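Ribonuclease J (Methanolobus psychrophilus R15, PDB 5HAB) probably degrades RNA as a metal-dependent exoribonuclease of the metallo-beta-lactamase, beta-CASP family, and is captured here bound to an RNA strand. Local coordinates at residues Ala106-Pro114 with Thr130-Glu141; Gly56-His65 with Ile79-Asp87. The protein carries 1 engineered substitution. One frame throughout, in Å; residues are numbered along the deposited sequence.

Contact 1 (Ala106-Pro114 with Thr130-Glu141); sequences ALDHIGAIP and TTALIKHQIDSE. Engineered in segment 106-114: Ala106 (natural residue His). With nucleotides of chain D.
Ile110 lies over Ile134 and Pro114 over Ile138, their CA atoms 7.1 and 5.8 Å apart, so the two short helical turns of 106-114 draw closer to helix 128-138 toward its C-terminal end. Isoleucines pack along the interface. Ile110 holds CG1 between its backbone N and carbonyl carbon (chi1 70°), and its CG2 meets CG1 of Ile134 at 4.0 Å, while CD1 reaches on to CB of Leu133. Ile113 sets its chain at about a right angle to that of Ile138, CG2 against CD1 of Ile138 at 3.8 Å. Isoleucine sends a methyl and a longer ethyl branch from CB, so one residue can touch two neighbours. Gln137 spans the interface as a knob among Leu107, Ile110, Ile113 and Pro114. With CG anti to the backbone N (chi1 167°), its extended chain crosses the compact, rigid proline ring, whose methylenes allow close approach, CG to Pro114 CG being 3.6 Å. Leu107 also faces the RNA: its backbone N donates to OP2 of A3 of chain D over 3.1 Å. Ala106, an engineered replacement of histidine, is the N-cap residue. With His104, Asp108 and His109 it marks the family's H-x-H-x-D-H signature, which supplies metal ligands in relatives. The contact packs helices 107-110 and 113-116 against helix 128-138 within the metallo-beta-lactamase fold: Ile113 and Ile134 rest on Ile124 of strand 124-126, Ile134 also meets Ile150 of strand 150-152, and Leu133 touches Tyr298 of helix 293-304.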
loop_
_atom_site.group_PDB
_atom_site.type_symbol
_atom_site.label_atom_id
_atom_site.label_comp_id
_atom_site.label_asym_id
_atom_site.label_seq_id
_atom_site.Cartn_x
_atom_site.Cartn_y
_atom_site.Cartn_z
ATOM N N ALA B 106 -18.952 1.417 -24.927
ATOM C CA ALA B 106 -18.662 2.122 -23.679
ATOM C C ALA B 106 -17.872 3.386 -23.990
ATOM O O ALA B 106 -17.279 3.494 -25.066
ATOM C CB ALA B 106 -17.897 1.229 -22.718
ATOM N N LEU B 107 -17.843 4.327 -23.046
ATOM C CA LEU B 107 -17.285 5.661 -23.302
ATOM C C LEU B 107 -15.790 5.690 -23.603
ATOM O O LEU B 107 -15.297 6.651 -24.186
ATOM C CB LEU B 107 -17.554 6.604 -22.126
ATOM C CG LEU B 107 -18.965 7.172 -21.950
ATOM C CD1 LEU B 107 -18.952 8.242 -20.875
ATOM C CD2 LEU B 107 -19.491 7.737 -23.255
ATOM N N ASP B 108 -15.056 4.664 -23.191
ATOM C CA ASP B 108 -13.629 4.652 -23.471
ATOM C C ASP B 108 -13.388 4.159 -24.899
ATOM O O ASP B 108 -12.245 4.064 -25.343
ATOM C CB ASP B 108 -12.871 3.794 -22.452
ATOM C CG ASP B 108 -13.110 2.316 -22.640
ATOM O OD1 ASP B 108 -14.277 1.905 -22.804
ATOM O OD2 ASP B 108 -12.117 1.564 -22.632
ATOM N N HIS B 109 -14.470 3.868 -25.621
ATOM C CA HIS B 109 -14.373 3.545 -27.041
ATOM C C HIS B 109 -15.208 4.451 -27.957
ATOM O O HIS B 109 -14.852 4.645 -29.116
ATOM C CB HIS B 109 -14.769 2.090 -27.284
ATOM C CG HIS B 109 -13.664 1.120 -27.020
ATOM N ND1 HIS B 109 -13.706 -0.192 -27.440
ATOM C CD2 HIS B 109 -12.486 1.271 -26.371
ATOM C CE1 HIS B 109 -12.598 -0.807 -27.061
ATOM N NE2 HIS B 109 -11.842 0.059 -26.411
ATOM N N ILE B 110 -16.305 5.014 -27.458
ATOM C CA ILE B 110 -17.127 5.873 -28.310
ATOM C C ILE B 110 -17.364 7.249 -27.708
ATOM O O ILE B 110 -18.055 8.068 -28.303
ATOM C CB ILE B 110 -18.485 5.218 -28.645
ATOM C CG1 ILE B 110 -19.386 5.164 -27.408
ATOM C CG2 ILE B 110 -18.284 3.845 -29.268
ATOM C CD1 ILE B 110 -20.836 4.862 -27.730
ATOM N N GLY B 111 -16.783 7.511 -26.543
ATOM C CA GLY B 111 -17.006 8.774 -25.858
ATOM C C GLY B 111 -16.591 10.026 -26.615
ATOM O O GLY B 111 -17.130 11.105 -26.373
ATOM N N ALA B 112 -15.640 9.889 -27.536
ATOM C CA ALA B 112 -15.162 11.030 -28.315
ATOM C C ALA B 112 -15.679 11.007 -29.757
ATOM O O ALA B 112 -15.332 11.884 -30.547
ATOM C CB ALA B 112 -13.641 11.084 -28.309
ATOM N N ILE B 113 -16.472 9.992 -30.104
ATOM C CA ILE B 113 -17.091 9.915 -31.432
ATOM C C ILE B 113 -17.764 11.239 -31.843
ATOM O O ILE B 113 -17.439 11.774 -32.906
ATOM C CB ILE B 113 -18.093 8.738 -31.521
ATOM C CG1 ILE B 113 -17.356 7.401 -31.623
ATOM C CG2 ILE B 113 -19.025 8.916 -32.710
ATOM C CD1 ILE B 113 -16.631 7.203 -32.931
ATOM N N PRO B 114 -18.659 11.796 -30.995
ATOM C CA PRO B 114 -19.346 13.027 -31.406
ATOM C C PRO B 114 -18.443 14.245 -31.549
ATOM O O PRO B 114 -18.907 15.291 -32.000
ATOM C CB PRO B 114 -20.355 13.266 -30.272
ATOM C CG PRO B 114 -20.459 11.980 -29.558
ATOM C CD PRO B 114 -19.116 11.364 -29.661
ATOM N N THR B 130 -23.837 -1.598 -30.320
ATOM C CA THR B 130 -22.907 -0.479 -30.392
ATOM C C THR B 130 -23.407 0.590 -31.354
ATOM O O THR B 130 -23.388 1.781 -31.029
ATOM C CB THR B 130 -21.512 -0.925 -30.853
ATOM O OG1 THR B 130 -21.096 -2.068 -30.098
ATOM C CG2 THR B 130 -20.513 0.202 -30.669
ATOM N N THR B 131 -23.851 0.159 -32.532
ATOM C CA THR B 131 -24.369 1.091 -33.529
ATOM C C THR B 131 -25.546 1.864 -32.965
ATOM O O THR B 131 -25.642 3.069 -33.155
ATOM C CB THR B 131 -24.832 0.382 -34.818
ATOM O OG1 THR B 131 -25.860 -0.562 -34.499
ATOM C CG2 THR B 131 -23.675 -0.335 -35.505
ATOM N N ALA B 132 -26.430 1.167 -32.260
ATOM C CA ALA B 132 -27.577 1.817 -31.641
ATOM C C ALA B 132 -27.128 2.888 -30.649
ATOM O O ALA B 132 -27.673 3.990 -30.639
ATOM C CB ALA B 132 -28.468 0.797 -30.954
ATOM N N LEU B 133 -26.138 2.568 -29.817
ATOM C CA LEU B 133 -25.670 3.533 -28.819
ATOM C C LEU B 133 -25.002 4.747 -29.464
ATOM O O LEU B 133 -25.164 5.885 -28.998
ATOM C CB LEU B 133 -24.694 2.876 -27.849
ATOM C CG LEU B 133 -25.290 1.811 -26.933
ATOM C CD1 LEU B 133 -24.174 0.981 -26.330
ATOM C CD2 LEU B 133 -26.161 2.442 -25.863
ATOM N N ILE B 134 -24.242 4.494 -30.525
ATOM C CA ILE B 134 -23.598 5.571 -31.263
ATOM C C ILE B 134 -24.662 6.461 -31.898
ATOM O O ILE B 134 -24.576 7.683 -31.811
ATOM C CB ILE B 134 -22.616 5.042 -32.321
ATOM C CG1 ILE B 134 -21.441 4.321 -31.656
ATOM C CG2 ILE B 134 -22.089 6.192 -33.162
ATOM C CD1 ILE B 134 -20.518 3.646 -32.654
ATOM N N LYS B 135 -25.669 5.863 -32.530
ATOM C CA LYS B 135 -26.750 6.664 -33.113
ATOM C C LYS B 135 -27.467 7.508 -32.072
ATOM O O LYS B 135 -27.647 8.713 -32.263
ATOM C CB LYS B 135 -27.785 5.794 -33.838
ATOM C CG LYS B 135 -27.296 5.141 -35.100
ATOM C CD LYS B 135 -28.416 4.375 -35.773
ATOM C CE LYS B 135 -27.890 3.559 -36.935
ATOM N NZ LYS B 135 -28.950 2.720 -37.553
ATOM N N HIS B 136 -27.871 6.876 -30.973
ATOM C CA HIS B 136 -28.580 7.589 -29.917
ATOM C C HIS B 136 -27.724 8.719 -29.364
ATOM O O HIS B 136 -28.247 9.739 -28.925
ATOM C CB HIS B 136 -29.004 6.634 -28.796
ATOM C CG HIS B 136 -30.071 5.667 -29.207
ATOM N ND1 HIS B 136 -30.522 4.656 -28.383
ATOM C CD2 HIS B 136 -30.767 5.549 -30.362
ATOM C CE1 HIS B 136 -31.452 3.959 -29.015
ATOM N NE2 HIS B 136 -31.618 4.482 -30.217
ATOM N N GLN B 137 -26.408 8.541 -29.393
ATOM C CA GLN B 137 -25.516 9.564 -28.864
ATOM C C GLN B 137 -25.325 10.723 -29.849
ATOM O O GLN B 137 -25.349 11.885 -29.450
ATOM C CB GLN B 137 -24.172 8.945 -28.494
ATOM C CG GLN B 137 -23.071 9.943 -28.237
ATOM C CD GLN B 137 -21.832 9.283 -27.673
ATOM O OE1 GLN B 137 -20.956 8.843 -28.417
ATOM N NE2 GLN B 137 -21.752 9.209 -26.347
ATOM N N ILE B 138 -25.098 10.402 -31.122
ATOM C CA ILE B 138 -24.916 11.414 -32.165
ATOM C C ILE B 138 -26.112 12.361 -32.220
ATOM O O ILE B 138 -25.956 13.577 -32.366
ATOM C CB ILE B 138 -24.681 10.759 -33.543
ATOM C CG1 ILE B 138 -23.334 10.030 -33.573
ATOM C CG2 ILE B 138 -24.751 11.796 -34.653
ATOM C CD1 ILE B 138 -22.146 10.942 -33.379
ATOM N N ASP B 139 -27.308 11.792 -32.088
ATOM C CA ASP B 139 -28.546 12.565 -32.066
ATOM C C ASP B 139 -28.756 13.223 -30.704
ATOM O O ASP B 139 -29.881 13.300 -30.212
ATOM C CB ASP B 139 -29.750 11.684 -32.415
ATOM C CG ASP B 139 -29.550 10.897 -33.701
ATOM O OD1 ASP B 139 -28.699 11.305 -34.524
ATOM O OD2 ASP B 139 -30.248 9.876 -33.893
ATOM N N SER B 140 -27.672 13.682 -30.090
ATOM C CA SER B 140 -27.744 14.268 -28.759
ATOM C C SER B 140 -26.686 15.351 -28.585
ATOM O O SER B 140 -26.081 15.478 -27.520
ATOM C CB SER B 140 -27.575 13.189 -27.685
ATOM O OG SER B 140 -28.469 12.106 -27.889
ATOM N N GLU B 141 -26.459 16.120 -29.645
ATOM C CA GLU B 141 -25.605 17.299 -29.568
ATOM C C GLU B 141 -26.270 18.449 -30.318
ATOM O O GLU B 141 -26.108 19.617 -29.960
ATOM C CB GLU B 141 -24.209 17.010 -30.127
ATOM C CG GLU B 141 -24.192 16.293 -31.466
ATOM C CD GLU B 141 -22.782 16.074 -31.984
ATOM O OE1 GLU B 141 -22.587 15.172 -32.827
ATOM O OE2 GLU B 141 -21.868 16.807 -31.548
ATOM P P A D 3 -19.236 3.651 -19.251
ATOM O OP1 A D 3 -20.638 3.263 -19.554
ATOM O OP2 A D 3 -18.143 3.180 -20.136
ATOM O "O5'" A D 3 -19.152 5.243 -19.191
ATOM C "C5'" A D 3 -20.193 6.013 -18.603
ATOM C "C4'" A D 3 -19.919 6.309 -17.149
ATOM O "O4'" A D 3 -18.926 7.358 -17.018
ATOM C "C3'" A D 3 -21.097 6.815 -16.335
ATOM O "O3'" A D 3 -21.962 5.772 -15.926
ATOM C "C2'" A D 3 -20.419 7.531 -15.172
ATOM O "O2'" A D 3 -20.004 6.599 -14.183
ATOM C "C1'" A D 3 -19.171 8.108 -15.846
ATOM N N9 A D 3 -19.312 9.538 -16.187
ATOM C C8 A D 3 -19.693 10.123 -17.371
ATOM N N7 A D 3 -19.706 11.437 -17.329
ATOM C C5 A D 3 -19.304 11.737 -16.033
ATOM C C6 A D 3 -19.111 12.954 -15.346
ATOM N N6 A D 3 -19.305 14.158 -15.892
ATOM N N1 A D 3 -18.706 12.892 -14.057
ATOM C C2 A D 3 -18.508 11.691 -13.501
ATOM N N3 A D 3 -18.654 10.484 -14.040
ATOM C C4 A D 3 -19.058 10.577 -15.321
ATOM P P A D 2 -13.672 0.896 -18.571
ATOM O OP1 A D 2 -13.194 -0.353 -19.220
ATOM O OP2 A D 2 -13.716 2.163 -19.344
ATOM O "O5'" A D 2 -15.126 0.598 -17.985
ATOM C "C5'" A D 2 -16.224 1.445 -18.295
ATOM C "C4'" A D 2 -16.880 1.998 -17.054
ATOM O "O4'" A D 2 -15.878 2.248 -16.034
ATOM C "C3'" A D 2 -17.590 3.333 -17.227
ATOM O "O3'" A D 2 -18.901 3.192 -17.748
ATOM C "C2'" A D 2 -17.549 3.932 -15.825
ATOM O "O2'" A D 2 -18.594 3.409 -15.019
ATOM C "C1'" A D 2 -16.212 3.405 -15.299
ATOM N N9 A D 2 -15.113 4.381 -15.436
ATOM C C8 A D 2 -13.959 4.232 -16.167
ATOM N N7 A D 2 -13.141 5.252 -16.086
ATOM C C5 A D 2 -13.791 6.129 -15.232
ATOM C C6 A D 2 -13.440 7.401 -14.745
ATOM N N6 A D 2 -12.303 8.027 -15.065
ATOM N N1 A D 2 -14.312 8.011 -13.910
ATOM C C2 A D 2 -15.452 7.378 -13.593
ATOM N N3 A D 2 -15.891 6.184 -13.986
ATOM C C4 A D 2 -15.002 5.602 -14.810
#

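Contact 2 (Gly56-His65 with Ile79-Asp87); sequences GIRLDRVQIH and IEMGAIPDD. With SO4 (sulfate ion), chain G; nucleotides of chain D.
Arg58 and Ala83 join two loops of the metallo-beta-lactamase fold, one leading from strand 49-53 into the short helix 60-63, the other leaving helix 75-81. A single backbone hydrogen bond ties them, Arg58 N to Ala83 O at 2.7 Å, nearly straight at 165° and directed at a carbonyl lone pair. The peptide between Gly82 and Ala83 is cis, and Gly82 has positive phi, a conformation that favours glycine. Arg61, bent at chi2 (-59°), lays CB and CG on this peptide, CG 3.2 Å from Gly82 O; arginine suits the place, with an aliphatic stem on the peptide and a charged end at an anion.

CG1 of Ile57, anti to its backbone N (chi1 -170°), meets CG2 of Ile84 at 3.9 Å, and CE of Met81 reaches CG2 of Val62. The flexible thioether also brings SD obliquely to the His65 ring, 4.2 Å from its centroid.

Charge gathers at the outer end. NH1 of Arg58 lies 3.5 Å above the plane of the Arg61 guanidinium, over its centre. Both groups donate to a sulfate ion, probably from the crystallisation liquor, Arg61 NH1 and NH2 to O1 and Arg58 NH1 and NH2 to O2, which holds them together. Asp60 forms a salt bridge with Arg58. One water links the segments, accepting from Arg58 NH1 at 2.7 Å and donating to Gly82 O at 2.5 Å.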
loop_
_atom_site.group_PDB
_atom_site.type_symbol
_atom_site.label_atom_id
_atom_site.label_comp_id
_atom_site.label_asym_id
_atom_site.label_seq_id
_atom_site.Cartn_x
_atom_site.Cartn_y
_atom_site.Cartn_z
ATOM N N GLY B 56 -12.222 7.055 -27.837
ATOM C CA GLY B 56 -12.696 7.120 -26.464
ATOM C C GLY B 56 -12.480 8.435 -25.748
ATOM O O GLY B 56 -11.818 9.334 -26.262
ATOM N N ILE B 57 -13.065 8.557 -24.561
ATOM C CA ILE B 57 -12.862 9.736 -23.730
ATOM C C ILE B 57 -12.236 9.324 -22.392
ATOM O O ILE B 57 -12.435 8.198 -21.932
ATOM C CB ILE B 57 -14.194 10.505 -23.534
ATOM C CG1 ILE B 57 -13.950 11.864 -22.876
ATOM C CG2 ILE B 57 -15.190 9.678 -22.739
ATOM C CD1 ILE B 57 -15.179 12.730 -22.788
ATOM N N ARG B 58 -11.461 10.224 -21.788
ATOM C CA ARG B 58 -10.907 10.012 -20.450
ATOM C C ARG B 58 -11.606 10.937 -19.450
ATOM O O ARG B 58 -11.428 12.152 -19.488
ATOM C CB ARG B 58 -9.395 10.260 -20.440
ATOM C CG ARG B 58 -8.755 10.097 -19.075
ATOM C CD ARG B 58 -7.283 10.502 -19.072
ATOM N NE ARG B 58 -6.698 10.351 -17.740
ATOM C CZ ARG B 58 -5.439 10.645 -17.426
ATOM N NH1 ARG B 58 -4.606 11.108 -18.349
ATOM N NH2 ARG B 58 -5.014 10.469 -16.183
ATOM N N LEU B 59 -12.368 10.355 -18.530
ATOM C CA LEU B 59 -13.271 11.136 -17.685
ATOM C C LEU B 59 -12.593 11.969 -16.599
ATOM O O LEU B 59 -13.027 13.089 -16.330
ATOM C CB LEU B 59 -14.295 10.207 -17.030
ATOM C CG LEU B 59 -15.483 9.789 -17.898
ATOM C CD1 LEU B 59 -16.001 10.974 -18.708
ATOM C CD2 LEU B 59 -15.111 8.620 -18.804
ATOM N N ASP B 60 -11.542 11.440 -15.973
ATOM C CA ASP B 60 -10.898 12.158 -14.867
ATOM C C ASP B 60 -10.293 13.490 -15.308
ATOM O O ASP B 60 -10.195 14.421 -14.508
ATOM C CB ASP B 60 -9.834 11.295 -14.180
ATOM C CG ASP B 60 -9.143 10.349 -15.129
ATOM O OD1 ASP B 60 -9.654 9.223 -15.313
ATOM O OD2 ASP B 60 -8.085 10.727 -15.674
ATOM N N ARG B 61 -9.888 13.591 -16.572
ATOM C CA ARG B 61 -9.362 14.858 -17.082
ATOM C C ARG B 61 -10.452 15.925 -17.200
ATOM O O ARG B 61 -10.157 17.116 -17.279
ATOM C CB ARG B 61 -8.691 14.660 -18.444
ATOM C CG ARG B 61 -7.238 14.221 -18.395
ATOM C CD ARG B 61 -6.423 15.264 -17.645
ATOM N NE ARG B 61 -4.986 15.076 -17.797
ATOM C CZ ARG B 61 -4.233 14.362 -16.971
ATOM N NH1 ARG B 61 -2.930 14.253 -17.192
ATOM N NH2 ARG B 61 -4.785 13.755 -15.928
ATOM N N VAL B 62 -11.708 15.492 -17.191
ATOM C CA VAL B 62 -12.837 16.409 -17.193
ATOM C C VAL B 62 -13.160 16.817 -15.753
ATOM O O VAL B 62 -13.514 17.966 -15.483
ATOM C CB VAL B 62 -14.061 15.773 -17.888
ATOM C CG1 VAL B 62 -15.316 16.594 -17.646
ATOM C CG2 VAL B 62 -13.799 15.608 -19.381
ATOM N N GLN B 63 -12.993 15.877 -14.828
ATOM C CA GLN B 63 -13.367 16.076 -13.430
ATOM C C GLN B 63 -12.441 17.032 -12.679
ATOM O O GLN B 63 -12.878 17.725 -11.763
ATOM C CB GLN B 63 -13.410 14.729 -12.709
ATOM C CG GLN B 63 -14.412 13.758 -13.307
ATOM C CD GLN B 63 -14.442 12.430 -12.585
ATOM O OE1 GLN B 63 -13.985 11.415 -13.110
ATOM N NE2 GLN B 63 -14.987 12.428 -11.374
ATOM N N ILE B 64 -11.167 17.080 -13.062
ATOM C CA ILE B 64 -10.212 17.927 -12.348
ATOM C C ILE B 64 -10.500 19.400 -12.615
ATOM O O ILE B 64 -10.018 20.274 -11.899
ATOM C CB ILE B 64 -8.757 17.591 -12.718
ATOM C CG1 ILE B 64 -8.495 17.865 -14.201
ATOM C CG2 ILE B 64 -8.439 16.147 -12.362
ATOM C CD1 ILE B 64 -7.024 17.859 -14.564
ATOM N N HIS B 65 -11.305 19.674 -13.634
ATOM C CA HIS B 65 -11.725 21.038 -13.918
ATOM C C HIS B 65 -13.126 21.284 -13.374
ATOM O O HIS B 65 -14.078 20.579 -13.718
ATOM C CB HIS B 65 -11.675 21.321 -15.423
ATOM C CG HIS B 65 -10.287 21.370 -15.980
ATOM N ND1 HIS B 65 -9.738 20.336 -16.708
ATOM C CD2 HIS B 65 -9.334 22.331 -15.915
ATOM C CE1 HIS B 65 -8.506 20.656 -17.064
ATOM N NE2 HIS B 65 -8.237 21.861 -16.596
ATOM N N ILE B 79 -9.009 18.344 -26.350
ATOM C CA ILE B 79 -7.708 17.762 -26.652
ATOM C C ILE B 79 -6.646 18.367 -25.741
ATOM O O ILE B 79 -5.787 17.651 -25.224
ATOM C CB ILE B 79 -7.336 17.946 -28.129
ATOM C CG1 ILE B 79 -8.232 17.084 -29.013
ATOM C CG2 ILE B 79 -5.888 17.566 -28.361
ATOM C CD1 ILE B 79 -7.956 17.243 -30.487
ATOM N N GLU B 80 -6.714 19.681 -25.535
ATOM C CA GLU B 80 -5.783 20.359 -24.629
ATOM C C GLU B 80 -5.926 19.838 -23.198
ATOM O O GLU B 80 -4.942 19.762 -22.465
ATOM C CB GLU B 80 -5.988 21.876 -24.662
ATOM C CG GLU B 80 -5.643 22.528 -26.000
ATOM C CD GLU B 80 -5.970 24.015 -26.035
ATOM O OE1 GLU B 80 -6.121 24.622 -24.954
ATOM O OE2 GLU B 80 -6.077 24.580 -27.147
ATOM N N MET B 81 -7.146 19.484 -22.801
ATOM C CA MET B 81 -7.341 18.781 -21.535
ATOM C C MET B 81 -6.951 17.311 -21.698
ATOM O O MET B 81 -6.247 16.751 -20.861
ATOM C CB MET B 81 -8.794 18.874 -21.064
ATOM C CG MET B 81 -9.377 20.274 -21.057
ATOM S SD MET B 81 -10.944 20.341 -20.169
ATOM C CE MET B 81 -11.706 18.811 -20.694
ATOM N N GLY B 82 -7.441 16.704 -22.781
ATOM C CA GLY B 82 -7.191 15.313 -23.131
ATOM C C GLY B 82 -7.362 14.304 -22.014
ATOM O O GLY B 82 -6.331 13.881 -21.491
ATOM N N ALA B 83 -8.567 13.879 -21.601
ATOM C CA ALA B 83 -9.933 14.065 -22.153
ATOM C C ALA B 83 -10.192 13.314 -23.464
ATOM O O ALA B 83 -10.818 12.254 -23.428
ATOM C CB ALA B 83 -10.301 15.528 -22.294
ATOM N N ILE B 84 -9.785 13.842 -24.614
ATOM C CA ILE B 84 -10.004 13.082 -25.854
ATOM C C ILE B 84 -8.708 12.970 -26.651
ATOM O O ILE B 84 -7.794 13.772 -26.462
ATOM C CB ILE B 84 -11.135 13.692 -26.724
ATOM C CG1 ILE B 84 -10.719 15.042 -27.311
ATOM C CG2 ILE B 84 -12.433 13.785 -25.931
ATOM C CD1 ILE B 84 -11.727 15.599 -28.302
ATOM N N PRO B 85 -8.626 11.972 -27.549
ATOM C CA PRO B 85 -7.354 11.747 -28.243
ATOM C C PRO B 85 -6.965 12.889 -29.168
ATOM O O PRO B 85 -7.818 13.483 -29.822
ATOM C CB PRO B 85 -7.604 10.454 -29.037
ATOM C CG PRO B 85 -9.054 10.223 -28.989
ATOM C CD PRO B 85 -9.582 10.878 -27.781
ATOM N N ASP B 86 -5.672 13.189 -29.199
ATOM C CA ASP B 86 -5.130 14.229 -30.058
ATOM C C ASP B 86 -4.954 13.685 -31.465
ATOM O O ASP B 86 -3.878 13.212 -31.821
ATOM C CB ASP B 86 -3.797 14.724 -29.510
ATOM C CG ASP B 86 -3.264 15.922 -30.262
ATOM O OD1 ASP B 86 -3.874 16.330 -31.271
ATOM O OD2 ASP B 86 -2.223 16.457 -29.835
ATOM N N ASP B 87 -6.001 13.782 -32.273
ATOM C CA ASP B 87 -5.970 13.213 -33.612
ATOM C C ASP B 87 -5.459 14.190 -34.674
ATOM O O ASP B 87 -5.506 13.888 -35.863
ATOM C CB ASP B 87 -7.358 12.699 -33.993
ATOM C CG ASP B 87 -8.354 13.812 -34.217
ATOM O OD1 ASP B 87 -8.145 14.928 -33.692
ATOM O OD2 ASP B 87 -9.354 13.563 -34.917
HETATM S S SO4 G . -1.847 11.557 -15.136
HETATM O O1 SO4 G . -2.703 12.725 -14.954
HETATM O O2 SO4 G . -1.993 11.062 -16.505
HETATM O O3 SO4 G . -2.239 10.523 -14.175
HETATM O O4 SO4 G . -0.456 11.947 -14.916
ATOM P P A D 2 -13.672 0.896 -18.571
ATOM O OP1 A D 2 -13.194 -0.353 -19.220
ATOM O OP2 A D 2 -13.716 2.163 -19.344
ATOM O "O5'" A D 2 -15.126 0.598 -17.985
ATOM C "C5'" A D 2 -16.224 1.445 -18.295
ATOM C "C4'" A D 2 -16.880 1.998 -17.054
ATOM O "O4'" A D 2 -15.878 2.248 -16.034
ATOM C "C3'" A D 2 -17.590 3.333 -17.227
ATOM O "O3'" A D 2 -18.901 3.192 -17.748
ATOM C "C2'" A D 2 -17.549 3.932 -15.825
ATOM O "O2'" A D 2 -18.594 3.409 -15.019
ATOM C "C1'" A D 2 -16.212 3.405 -15.299
ATOM N N9 A D 2 -15.113 4.381 -15.436
ATOM C C8 A D 2 -13.959 4.232 -16.167
ATOM N N7 A D 2 -13.141 5.252 -16.086
ATOM C C5 A D 2 -13.791 6.129 -15.232
ATOM C C6 A D 2 -13.440 7.401 -14.745
ATOM N N6 A D 2 -12.303 8.027 -15.065
ATOM N N1 A D 2 -14.312 8.011 -13.910
ATOM C C2 A D 2 -15.452 7.378 -13.593
ATOM N N3 A D 2 -15.891 6.184 -13.986
ATOM C C4 A D 2 -15.002 5.602 -14.810
HETATM O O HOH W 1 -4.684 12.097 -20.807
#

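Contact 2 is the more buried of the two, although it lies farther from the chain centre, about 17 Å from centre to centre against 12 Å for contact 1. Contact 1 is side-chain packing of helical turns, largely apolar, near the beta-CASP helix 293-304. Contact 2 joins loops through a backbone hydrogen bond, a water and a few apolar and sulfur contacts, with the charges gathered on 56-65, and reaches the second subunit. They share no segment but abut: Leu107 O and Ile57 N are 3.0 Å apart, a probable hydrogen bond, and CB of Ala112 packs on CG2 of Ile84. Both first segments approach the RNA, 106-114 at phosphates and 56-65 at an adenine base.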